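Local coordinates for transposon Tn7 transposition protein TnsA (Escherichia coli, PDB 1T0F), which cleaves the 5' DNA strands at the ends of the Tn7 transposon, acting as a metal-dependent endonuclease that forms the transposase together with TnsB, at residues Ser52-Leu62 / Glu74-Gln85; Val113-Asp121 / Glu128-Pro136. All coordinates share one frame; numbering follows the deposited sequence.

Contact 1: Ser52-Leu62 / Glu74-Gln85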
loop_
_atom_site.group_PDB
_atom_site.type_symbol
_atom_site.label_atom_id
_atom_site.label_comp_id
_atom_site.label_asym_id
_atom_site.label_seq_id
_atom_site.Cartn_x
_atom_site.Cartn_y
_atom_site.Cartn_z
ATOM N N SER A 52 -5.526 -5.340 9.150
ATOM C CA SER A 52 -6.604 -4.872 8.276
ATOM C C SER A 52 -7.941 -5.451 8.720
ATOM O O SER A 52 -8.039 -6.653 8.950
ATOM C CB SER A 52 -6.353 -5.313 6.835
ATOM O OG SER A 52 -7.568 -5.339 6.091
ATOM N N HIS A 53 -8.963 -4.601 8.835
ATOM C CA HIS A 53 -10.286 -5.090 9.222
ATOM C C HIS A 53 -10.914 -5.807 8.032
ATOM O O HIS A 53 -11.698 -6.742 8.202
ATOM C CB HIS A 53 -11.208 -3.941 9.646
ATOM C CG HIS A 53 -10.753 -3.212 10.869
ATOM N ND1 HIS A 53 -11.610 -2.459 11.643
ATOM C CD2 HIS A 53 -9.525 -3.077 11.425
ATOM C CE1 HIS A 53 -10.930 -1.890 12.622
ATOM N NE2 HIS A 53 -9.662 -2.249 12.512
ATOM N N LYS A 54 -10.562 -5.375 6.823
ATOM C CA LYS A 54 -11.111 -5.982 5.616
ATOM C C LYS A 54 -10.637 -7.400 5.329
ATOM O O LYS A 54 -11.425 -8.242 4.908
ATOM C CB LYS A 54 -10.826 -5.099 4.401
ATOM C CG LYS A 54 -11.600 -3.783 4.429
ATOM C CD LYS A 54 -11.304 -2.928 3.221
ATOM C CE LYS A 54 -12.176 -1.680 3.217
ATOM N NZ LYS A 54 -13.628 -2.004 3.071
ATOM N N THR A 55 -9.359 -7.674 5.571
ATOM C CA THR A 55 -8.821 -8.999 5.284
ATOM C C THR A 55 -8.609 -9.848 6.528
ATOM O O THR A 55 -8.526 -11.071 6.436
ATOM C CB THR A 55 -7.464 -8.904 4.563
ATOM O OG1 THR A 55 -6.493 -8.365 5.467
ATOM C CG2 THR A 55 -7.567 -7.999 3.334
ATOM N N GLY A 56 -8.512 -9.202 7.683
ATOM C CA GLY A 56 -8.268 -9.929 8.915
ATOM C C GLY A 56 -6.798 -10.308 9.049
ATOM O O GLY A 56 -6.417 -10.988 10.002
ATOM N N ARG A 57 -5.974 -9.864 8.094
ATOM C CA ARG A 57 -4.535 -10.156 8.084
ATOM C C ARG A 57 -3.680 -8.992 8.547
ATOM O O ARG A 57 -4.136 -7.844 8.605
ATOM C CB ARG A 57 -4.036 -10.476 6.666
ATOM C CG ARG A 57 -4.573 -11.721 5.996
ATOM C CD ARG A 57 -3.732 -12.073 4.746
ATOM N NE ARG A 57 -3.865 -11.111 3.646
ATOM C CZ ARG A 57 -2.954 -10.195 3.314
ATOM N NH1 ARG A 57 -1.817 -10.091 3.991
ATOM N NH2 ARG A 57 -3.183 -9.377 2.293
ATOM N N VAL A 58 -2.422 -9.304 8.861
ATOM C CA VAL A 58 -1.449 -8.281 9.215
ATOM C C VAL A 58 -0.700 -8.141 7.887
ATOM O O VAL A 58 -0.049 -9.088 7.428
ATOM C CB VAL A 58 -0.459 -8.741 10.309
ATOM C CG1 VAL A 58 0.719 -7.767 10.377
ATOM C CG2 VAL A 58 -1.163 -8.790 11.661
ATOM N N HIS A 59 -0.815 -6.975 7.258
ATOM C CA HIS A 59 -0.180 -6.744 5.969
ATOM C C HIS A 59 1.270 -6.306 6.076
ATOM O O HIS A 59 1.697 -5.770 7.095
ATOM C CB HIS A 59 -0.962 -5.692 5.181
ATOM C CG HIS A 59 -2.353 -6.116 4.827
ATOM N ND1 HIS A 59 -2.742 -6.391 3.534
ATOM C CD2 HIS A 59 -3.440 -6.335 5.603
ATOM C CE1 HIS A 59 -4.013 -6.759 3.528
ATOM N NE2 HIS A 59 -4.459 -6.733 4.772
ATOM N N HIS A 60 2.004 -6.529 4.989
ATOM C CA HIS A 60 3.417 -6.174 4.887
ATOM C C HIS A 60 3.605 -5.047 3.896
ATOM O O HIS A 60 3.461 -5.247 2.693
ATOM C CB HIS A 60 4.224 -7.374 4.405
ATOM C CG HIS A 60 4.386 -8.440 5.439
ATOM N ND1 HIS A 60 5.533 -8.577 6.188
ATOM C CD2 HIS A 60 3.537 -9.402 5.867
ATOM C CE1 HIS A 60 5.386 -9.581 7.034
ATOM N NE2 HIS A 60 4.183 -10.098 6.859
ATOM N N LEU A 61 3.944 -3.870 4.408
ATOM C CA LEU A 61 4.155 -2.698 3.571
ATOM C C LEU A 61 5.637 -2.340 3.678
ATOM O O LEU A 61 6.191 -2.278 4.779
ATOM C CB LEU A 61 3.259 -1.556 4.060
ATOM C CG LEU A 61 1.798 -2.015 4.216
ATOM C CD1 LEU A 61 0.960 -0.894 4.822
ATOM C CD2 LEU A 61 1.246 -2.443 2.875
ATOM N N LEU A 62 6.268 -2.111 2.530
ATOM C CA LEU A 62 7.699 -1.822 2.494
ATOM C C LEU A 62 8.171 -0.367 2.387
ATOM O O LEU A 62 9.349 -0.122 2.123
ATOM C CB LEU A 62 8.342 -2.665 1.387
ATOM C CG LEU A 62 8.565 -4.145 1.739
ATOM C CD1 LEU A 62 7.281 -4.792 2.253
ATOM C CD2 LEU A 62 9.074 -4.874 0.505
ATOM N N GLU A 74 -7.938 0.809 2.734
ATOM C CA GLU A 74 -8.661 0.235 3.875
ATOM C C GLU A 74 -9.808 1.146 4.320
ATOM O O GLU A 74 -10.766 0.697 4.943
ATOM C CB GLU A 74 -7.675 0.006 5.028
ATOM C CG GLU A 74 -8.251 -0.585 6.311
ATOM C CD GLU A 74 -8.567 -2.078 6.224
ATOM O OE1 GLU A 74 -7.944 -2.799 5.409
ATOM O OE2 GLU A 74 -9.429 -2.536 7.000
ATOM N N TRP A 75 -9.707 2.428 3.989
ATOM C CA TRP A 75 -10.749 3.392 4.339
ATOM C C TRP A 75 -11.988 3.250 3.437
ATOM O O TRP A 75 -13.112 3.480 3.883
ATOM C CB TRP A 75 -10.199 4.813 4.211
ATOM C CG TRP A 75 -11.225 5.886 4.447
ATOM C CD1 TRP A 75 -11.625 6.390 5.652
ATOM C CD2 TRP A 75 -12.000 6.561 3.451
ATOM N NE1 TRP A 75 -12.602 7.343 5.467
ATOM C CE2 TRP A 75 -12.852 7.466 4.125
ATOM C CE3 TRP A 75 -12.060 6.488 2.054
ATOM C CZ2 TRP A 75 -13.754 8.292 3.448
ATOM C CZ3 TRP A 75 -12.958 7.312 1.378
ATOM C CH2 TRP A 75 -13.792 8.203 2.078
ATOM N N GLU A 76 -11.778 2.888 2.172
ATOM C CA GLU A 76 -12.875 2.744 1.203
ATOM C C GLU A 76 -13.849 1.619 1.538
ATOM O O GLU A 76 -13.455 0.461 1.647
ATOM C CB GLU A 76 -12.309 2.507 -0.200
ATOM C CG GLU A 76 -11.502 3.669 -0.767
ATOM C CD GLU A 76 -12.359 4.885 -1.093
ATOM O OE1 GLU A 76 -13.597 4.739 -1.201
ATOM O OE2 GLU A 76 -11.787 5.984 -1.261
ATOM N N SER A 77 -15.132 1.948 1.666
ATOM C CA SER A 77 -16.121 0.927 2.009
ATOM C C SER A 77 -16.259 -0.208 0.990
ATOM O O SER A 77 -16.506 -1.348 1.368
ATOM C CB SER A 77 -17.495 1.569 2.243
ATOM O OG SER A 77 -18.036 2.084 1.042
ATOM N N SER A 78 -16.079 0.095 -0.290
ATOM C CA SER A 78 -16.227 -0.909 -1.345
ATOM C C SER A 78 -15.090 -1.926 -1.495
ATOM O O SER A 78 -15.271 -2.964 -2.128
ATOM C CB SER A 78 -16.440 -0.220 -2.691
ATOM O OG SER A 78 -15.277 0.496 -3.067
ATOM N N VAL A 79 -13.922 -1.632 -0.937
ATOM C CA VAL A 79 -12.805 -2.570 -1.050
ATOM C C VAL A 79 -13.112 -3.863 -0.309
ATOM O O VAL A 79 -13.486 -3.855 0.872
ATOM C CB VAL A 79 -11.495 -1.946 -0.515
ATOM C CG1 VAL A 79 -10.394 -2.999 -0.419
ATOM C CG2 VAL A 79 -11.056 -0.827 -1.450
ATOM N N LEU A 80 -12.965 -4.978 -1.018
ATOM C CA LEU A 80 -13.231 -6.297 -0.454
ATOM C C LEU A 80 -11.946 -7.006 -0.034
ATOM O O LEU A 80 -11.886 -7.633 1.028
ATOM C CB LEU A 80 -13.968 -7.157 -1.479
ATOM C CG LEU A 80 -14.380 -8.564 -1.052
ATOM C CD1 LEU A 80 -15.377 -8.496 0.104
ATOM C CD2 LEU A 80 -15.001 -9.278 -2.244
ATOM N N ASP A 81 -10.920 -6.918 -0.876
ATOM C CA ASP A 81 -9.646 -7.563 -0.571
ATOM C C ASP A 81 -8.491 -6.679 -1.024
ATOM O O ASP A 81 -8.618 -5.901 -1.970
ATOM C CB ASP A 81 -9.561 -8.929 -1.267
ATOM C CG ASP A 81 -8.432 -9.806 -0.717
ATOM O OD1 ASP A 81 -7.811 -9.429 0.304
ATOM O OD2 ASP A 81 -8.176 -10.886 -1.299
ATOM N N ILE A 82 -7.377 -6.789 -0.312
ATOM C CA ILE A 82 -6.167 -6.039 -0.627
ATOM C C ILE A 82 -5.044 -7.065 -0.581
ATOM O O ILE A 82 -4.754 -7.621 0.478
ATOM C CB ILE A 82 -5.878 -4.944 0.422
ATOM C CG1 ILE A 82 -6.964 -3.862 0.367
ATOM C CG2 ILE A 82 -4.497 -4.319 0.160
ATOM C CD1 ILE A 82 -6.888 -2.861 1.521
ATOM N N ARG A 83 -4.443 -7.334 -1.735
ATOM C CA ARG A 83 -3.348 -8.290 -1.820
ATOM C C ARG A 83 -2.057 -7.552 -2.173
ATOM O O ARG A 83 -1.810 -7.235 -3.331
ATOM C CB ARG A 83 -3.682 -9.365 -2.860
ATOM C CG ARG A 83 -4.680 -10.425 -2.331
ATOM C CD ARG A 83 -5.088 -11.451 -3.393
ATOM N NE ARG A 83 -5.989 -10.899 -4.409
ATOM C CZ ARG A 83 -6.269 -11.493 -5.567
ATOM N NH1 ARG A 83 -5.715 -12.657 -5.869
ATOM N NH2 ARG A 83 -7.120 -10.939 -6.420
ATOM N N GLU A 84 -1.247 -7.281 -1.155
ATOM C CA GLU A 84 0.007 -6.545 -1.325
ATOM C C GLU A 84 1.149 -7.426 -1.815
ATOM O O GLU A 84 1.143 -8.642 -1.605
ATOM C CB GLU A 84 0.417 -5.870 -0.007
ATOM C CG GLU A 84 1.020 -6.795 1.066
ATOM C CD GLU A 84 -0.020 -7.497 1.944
ATOM O OE1 GLU A 84 -1.206 -7.578 1.556
ATOM O OE2 GLU A 84 0.363 -7.988 3.028
ATOM N N GLN A 85 2.125 -6.793 -2.465
ATOM C CA GLN A 85 3.304 -7.487 -2.992
ATOM C C GLN A 85 2.851 -8.707 -3.799
ATOM O O GLN A 85 3.264 -9.844 -3.530
ATOM C CB GLN A 85 4.218 -7.933 -1.839
ATOM C CG GLN A 85 4.315 -6.997 -0.628
ATOM C CD GLN A 85 4.729 -5.565 -0.966
ATOM O OE1 GLN A 85 5.389 -5.310 -1.979
ATOM N NE2 GLN A 85 4.355 -4.624 -0.095
HETATM O O HOH W 1 -13.475 -7.926 3.216
HETATM O O HOH W 2 -13.777 0.486 5.169
HETATM O O HOH W 3 -5.710 -10.693 1.346
#
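The guanidinium of Arg57 meets the carboxylate of Glu84 edge to edge, the two planes only 20° apart, and Ile82 O also lies at its rim; the His59 ring lies over one guanidinium face, its NE2 offset toward the rim, and Arg57 CZ in turn lies over one face of that ring, with Ile82 O at its edge. The salt bridge is end-on and two-pronged: Arg57 NH2 reaches Glu84 OE1 at 2.8 Å and NH1 reaches OE2 at 3.2 Å, both bonds nearly straight and from the syn side. Each carboxylate oxygen takes a second donor from above its plane, His59 ND1 at OE1 and the backbone N of His60 at OE2 (2.9 Å). Four donors thus hold this buried carboxylate, which is likely to stabilise its negative charge. Glu84 CG stands between its own backbone N and carbonyl carbon (chi1 76°), and a bend at the next bond turns the carboxylate back toward the histidines. Beyond it, Gln85 NE2 donates to His60 O at 3.0 Å and also to Glu66, an active-site residue.

At the other end Glu74 OE1 accepts from Ser52 OG (2.7 Å), while OE2 takes Lys54 N on its syn lone pair. Lys54 slides past Glu74 in the opposite direction, and its NZ donates to Val79 O at 2.9 Å. Lys245 adds a salt bridge to Glu74 OE2. The loop and strand 58-61 therefore clasp both the end of helix 64-75 and strand 79-84, whose axis passes 7.8 Å from that of 58-61 without sheet pairing; Leu61 packs on Leu67 and Phe70 of that helix, and Ile82 leans on Phe118 of strand 115-122.

Contact 2: Val113-Asp121 / Glu128-Pro136. With MG (magnesium ion), chain E.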
loop_
_atom_site.group_PDB
_atom_site.type_symbol
_atom_site.label_atom_id
_atom_site.label_comp_id
_atom_site.label_asym_id
_atom_site.label_seq_id
_atom_site.Cartn_x
_atom_site.Cartn_y
_atom_site.Cartn_z
ATOM N N VAL A 113 11.568 -12.350 -9.560
ATOM C CA VAL A 113 10.125 -12.381 -9.697
ATOM C C VAL A 113 9.654 -10.947 -9.477
ATOM O O VAL A 113 9.958 -10.341 -8.450
ATOM C CB VAL A 113 9.472 -13.281 -8.632
ATOM C CG1 VAL A 113 7.944 -13.160 -8.712
ATOM C CG2 VAL A 113 9.904 -14.735 -8.851
ATOM N N MET A 114 8.931 -10.409 -10.449
ATOM C CA MET A 114 8.414 -9.049 -10.335
ATOM C C MET A 114 7.149 -9.070 -9.480
ATOM O O MET A 114 6.479 -10.101 -9.377
ATOM C CB MET A 114 8.092 -8.495 -11.724
ATOM C CG MET A 114 9.304 -8.359 -12.626
ATOM S SD MET A 114 8.915 -7.644 -14.214
ATOM C CE MET A 114 8.698 -5.898 -13.733
ATOM N N SER A 115 6.829 -7.942 -8.856
ATOM C CA SER A 115 5.625 -7.866 -8.032
ATOM C C SER A 115 4.961 -6.495 -8.152
ATOM O O SER A 115 5.622 -5.488 -8.412
ATOM C CB SER A 115 5.952 -8.171 -6.562
ATOM O OG SER A 115 6.826 -7.210 -5.990
ATOM N N THR A 116 3.642 -6.482 -7.994
ATOM C CA THR A 116 2.859 -5.254 -8.056
ATOM C C THR A 116 2.491 -4.963 -6.608
ATOM O O THR A 116 2.029 -5.848 -5.888
ATOM C CB THR A 116 1.603 -5.452 -8.932
ATOM O OG1 THR A 116 2.008 -5.562 -10.300
ATOM C CG2 THR A 116 0.649 -4.265 -8.797
ATOM N N ASP A 117 2.698 -3.726 -6.177
ATOM C CA ASP A 117 2.464 -3.389 -4.790
ATOM C C ASP A 117 1.107 -3.748 -4.211
ATOM O O ASP A 117 1.049 -4.205 -3.072
ATOM C CB ASP A 117 2.796 -1.919 -4.555
ATOM C CG ASP A 117 4.249 -1.607 -4.906
ATOM O OD1 ASP A 117 5.095 -2.518 -4.768
ATOM O OD2 ASP A 117 4.548 -0.474 -5.319
ATOM N N PHE A 118 0.034 -3.553 -4.977
ATOM C CA PHE A 118 -1.313 -3.891 -4.497
ATOM C C PHE A 118 -2.229 -4.377 -5.609
ATOM O O PHE A 118 -2.295 -3.772 -6.680
ATOM C CB PHE A 118 -2.016 -2.675 -3.868
ATOM C CG PHE A 118 -1.307 -2.078 -2.689
ATOM C CD1 PHE A 118 -1.475 -2.606 -1.410
ATOM C CD2 PHE A 118 -0.505 -0.948 -2.850
ATOM C CE1 PHE A 118 -0.856 -2.012 -0.304
ATOM C CE2 PHE A 118 0.116 -0.345 -1.755
ATOM C CZ PHE A 118 -0.058 -0.875 -0.476
ATOM N N LEU A 119 -2.937 -5.472 -5.356
ATOM C CA LEU A 119 -3.930 -5.976 -6.300
ATOM C C LEU A 119 -5.191 -5.833 -5.453
ATOM O O LEU A 119 -5.299 -6.434 -4.384
ATOM C CB LEU A 119 -3.693 -7.443 -6.670
ATOM C CG LEU A 119 -4.821 -8.025 -7.531
ATOM C CD1 LEU A 119 -4.954 -7.247 -8.831
ATOM C CD2 LEU A 119 -4.539 -9.497 -7.831
ATOM N N VAL A 120 -6.135 -5.033 -5.928
ATOM C CA VAL A 120 -7.333 -4.736 -5.147
ATOM C C VAL A 120 -8.612 -5.260 -5.766
ATOM O O VAL A 120 -8.805 -5.165 -6.979
ATOM C CB VAL A 120 -7.460 -3.190 -4.960
ATOM C CG1 VAL A 120 -8.621 -2.842 -4.010
ATOM C CG2 VAL A 120 -6.141 -2.626 -4.421
ATOM N N ASP A 121 -9.472 -5.823 -4.915
ATOM C CA ASP A 121 -10.774 -6.337 -5.333
ATOM C C ASP A 121 -11.841 -5.488 -4.636
ATOM O O ASP A 121 -11.746 -5.233 -3.443
ATOM C CB ASP A 121 -10.940 -7.800 -4.911
ATOM C CG ASP A 121 -10.084 -8.747 -5.734
ATOM O OD1 ASP A 121 -10.343 -8.878 -6.946
ATOM O OD2 ASP A 121 -9.155 -9.356 -5.169
ATOM N N GLU A 128 -13.946 -3.240 -10.361
ATOM C CA GLU A 128 -14.125 -4.443 -9.556
ATOM C C GLU A 128 -12.760 -5.005 -9.150
ATOM O O GLU A 128 -12.625 -5.704 -8.144
ATOM C CB GLU A 128 -14.930 -5.484 -10.336
ATOM C CG GLU A 128 -14.193 -6.166 -11.482
ATOM C CD GLU A 128 -15.131 -6.981 -12.370
ATOM O OE1 GLU A 128 -16.101 -7.565 -11.832
ATOM O OE2 GLU A 128 -14.893 -7.047 -13.599
ATOM N N GLN A 129 -11.746 -4.686 -9.943
ATOM C CA GLN A 129 -10.394 -5.127 -9.649
ATOM C C GLN A 129 -9.417 -4.181 -10.327
ATOM O O GLN A 129 -9.626 -3.774 -11.468
ATOM C CB GLN A 129 -10.174 -6.549 -10.165
ATOM C CG GLN A 129 -9.017 -7.281 -9.505
ATOM C CD GLN A 129 -8.964 -8.751 -9.891
ATOM O OE1 GLN A 129 -8.495 -9.592 -9.122
ATOM N NE2 GLN A 129 -9.439 -9.065 -11.090
ATOM N N PHE A 130 -8.366 -3.803 -9.616
ATOM C CA PHE A 130 -7.360 -2.940 -10.214
ATOM C C PHE A 130 -6.048 -3.164 -9.501
ATOM O O PHE A 130 -6.024 -3.645 -8.372
ATOM C CB PHE A 130 -7.777 -1.458 -10.174
ATOM C CG PHE A 130 -7.942 -0.888 -8.793
ATOM C CD1 PHE A 130 -6.838 -0.443 -8.067
ATOM C CD2 PHE A 130 -9.211 -0.763 -8.226
ATOM C CE1 PHE A 130 -6.986 0.121 -6.802
ATOM C CE2 PHE A 130 -9.374 -0.199 -6.960
ATOM C CZ PHE A 130 -8.257 0.244 -6.246
ATOM N N ALA A 131 -4.955 -2.850 -10.186
ATOM C CA ALA A 131 -3.635 -3.033 -9.606
ATOM C C ALA A 131 -2.930 -1.694 -9.472
ATOM O O ALA A 131 -3.169 -0.776 -10.256
ATOM C CB ALA A 131 -2.806 -3.991 -10.486
ATOM N N ILE A 132 -2.063 -1.591 -8.471
ATOM C CA ILE A 132 -1.322 -0.362 -8.223
ATOM C C ILE A 132 0.160 -0.606 -7.957
ATOM O O ILE A 132 0.524 -1.514 -7.205
ATOM C CB ILE A 132 -1.873 0.393 -6.975
ATOM C CG1 ILE A 132 -3.287 0.916 -7.241
ATOM C CG2 ILE A 132 -0.937 1.555 -6.604
ATOM C CD1 ILE A 132 -3.833 1.773 -6.112
ATOM N N GLN A 133 1.009 0.197 -8.597
ATOM C CA GLN A 133 2.442 0.155 -8.334
ATOM C C GLN A 133 2.711 1.536 -7.716
ATOM O O GLN A 133 2.283 2.564 -8.251
ATOM C CB GLN A 133 3.270 -0.012 -9.619
ATOM C CG GLN A 133 4.785 0.106 -9.374
ATOM C CD GLN A 133 5.361 -1.018 -8.517
ATOM O OE1 GLN A 133 6.385 -0.843 -7.848
ATOM N NE2 GLN A 133 4.721 -2.178 -8.548
ATOM N N VAL A 134 3.396 1.542 -6.582
ATOM C CA VAL A 134 3.726 2.754 -5.844
ATOM C C VAL A 134 5.176 3.177 -6.139
ATOM O O VAL A 134 6.084 2.362 -6.061
ATOM C CB VAL A 134 3.548 2.471 -4.344
ATOM C CG1 VAL A 134 4.033 3.604 -3.535
ATOM C CG2 VAL A 134 2.079 2.179 -4.052
ATOM N N LYS A 135 5.388 4.444 -6.483
ATOM C CA LYS A 135 6.735 4.930 -6.793
ATOM C C LYS A 135 6.963 6.362 -6.352
ATOM O O LYS A 135 6.037 7.170 -6.369
ATOM C CB LYS A 135 6.984 4.920 -8.308
ATOM C CG LYS A 135 7.132 3.561 -8.968
ATOM C CD LYS A 135 8.386 2.853 -8.489
ATOM C CE LYS A 135 8.537 1.508 -9.184
ATOM N NZ LYS A 135 9.667 0.716 -8.623
ATOM N N PRO A 136 8.194 6.688 -5.923
ATOM C CA PRO A 136 8.445 8.073 -5.528
ATOM C C PRO A 136 8.339 8.777 -6.879
ATOM O O PRO A 136 8.732 8.208 -7.895
ATOM C CB PRO A 136 9.889 8.039 -5.033
ATOM C CG PRO A 136 10.017 6.657 -4.478
ATOM C CD PRO A 136 9.307 5.814 -5.515
HETATM MG MG MG E . 6.843 0.155 -5.631
HETATM O O HOH W 4 -12.791 -8.444 -7.926
HETATM O O HOH W 5 9.218 0.592 -5.944
HETATM O O HOH W 6 7.395 0.374 -3.146
#
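Asp117 CG lies anti to its carbonyl carbon (chi1 -59°), while Gln133 runs out anti to its backbone N and then bends at chi2 (66°), so that carboxylate and amide converge on one magnesium ion. Asp117 OD2 binds it at 2.4 Å and Gln133 OE1 at 2.5 Å, with Val134 O and two waters as further ligands. OD2 also accepts from Val134 N at 2.6 Å, on its anti side, which ties the carboxylate to the backbone of the opposing strand. Lys135 NZ donates to one of the metal-bound waters, at 2.7 Å. The amide nitrogen of Gln133 is turned to Glu152, a bond that probably fixes which end of the amide faces the metal.

Away from the ion, Phe118 and Val120 pair with Ile132 and Phe130 through two-way backbone bonds, among them Val120 N to Phe130 O at 2.8 Å. On the same face of the sheet, Val120 CB sits over the Phe130 ring, 3.9 Å from its centroid, in a CH-pi contact, and Val134 CG2 meets the edge of the Phe118 ring. A leucine in place of Phe130 would probably lose the CH-pi contact and leave Val120 CB without an aromatic face to lie on. On the reverse face, Leu119 CD1 touches Ala131 CB.

Where strand 115-122 turns a corner at Asp117, Asp117 and Phe118 both lie opposite Ile132 in a classic beta bulge. An acidic residue on one strand and an (E/Q)xK segment on the next, here Asp117 and Gln133-Val134-Lys135, mark the PDDEXK nuclease core; with Glu66 of helix 64-75 they form the active site.

In the fold
Both contacts are largely buried and reach the same mixed sheet, in which strands 79-87 and 115-122 are neighbours. Contact 1 attaches a loop and a strand of a separate two-stranded sheet to the outermost strand 79-87 and to the end of helix 64-75, mainly through charged and polar side chains, bonded to one another and to backbone atoms. Contact 2 lies within the sheet itself, a hairpin held by regular backbone pairing with apolar side chains, its polar chemistry gathered around magnesium at one end. The two touch directly: Arg83 NH2 forms a salt bridge with Asp121 OD2 at 2.9 Å. Glu66 also bridges them, bonded to Gln85 of contact 1 and packed against Asp117 of contact 2.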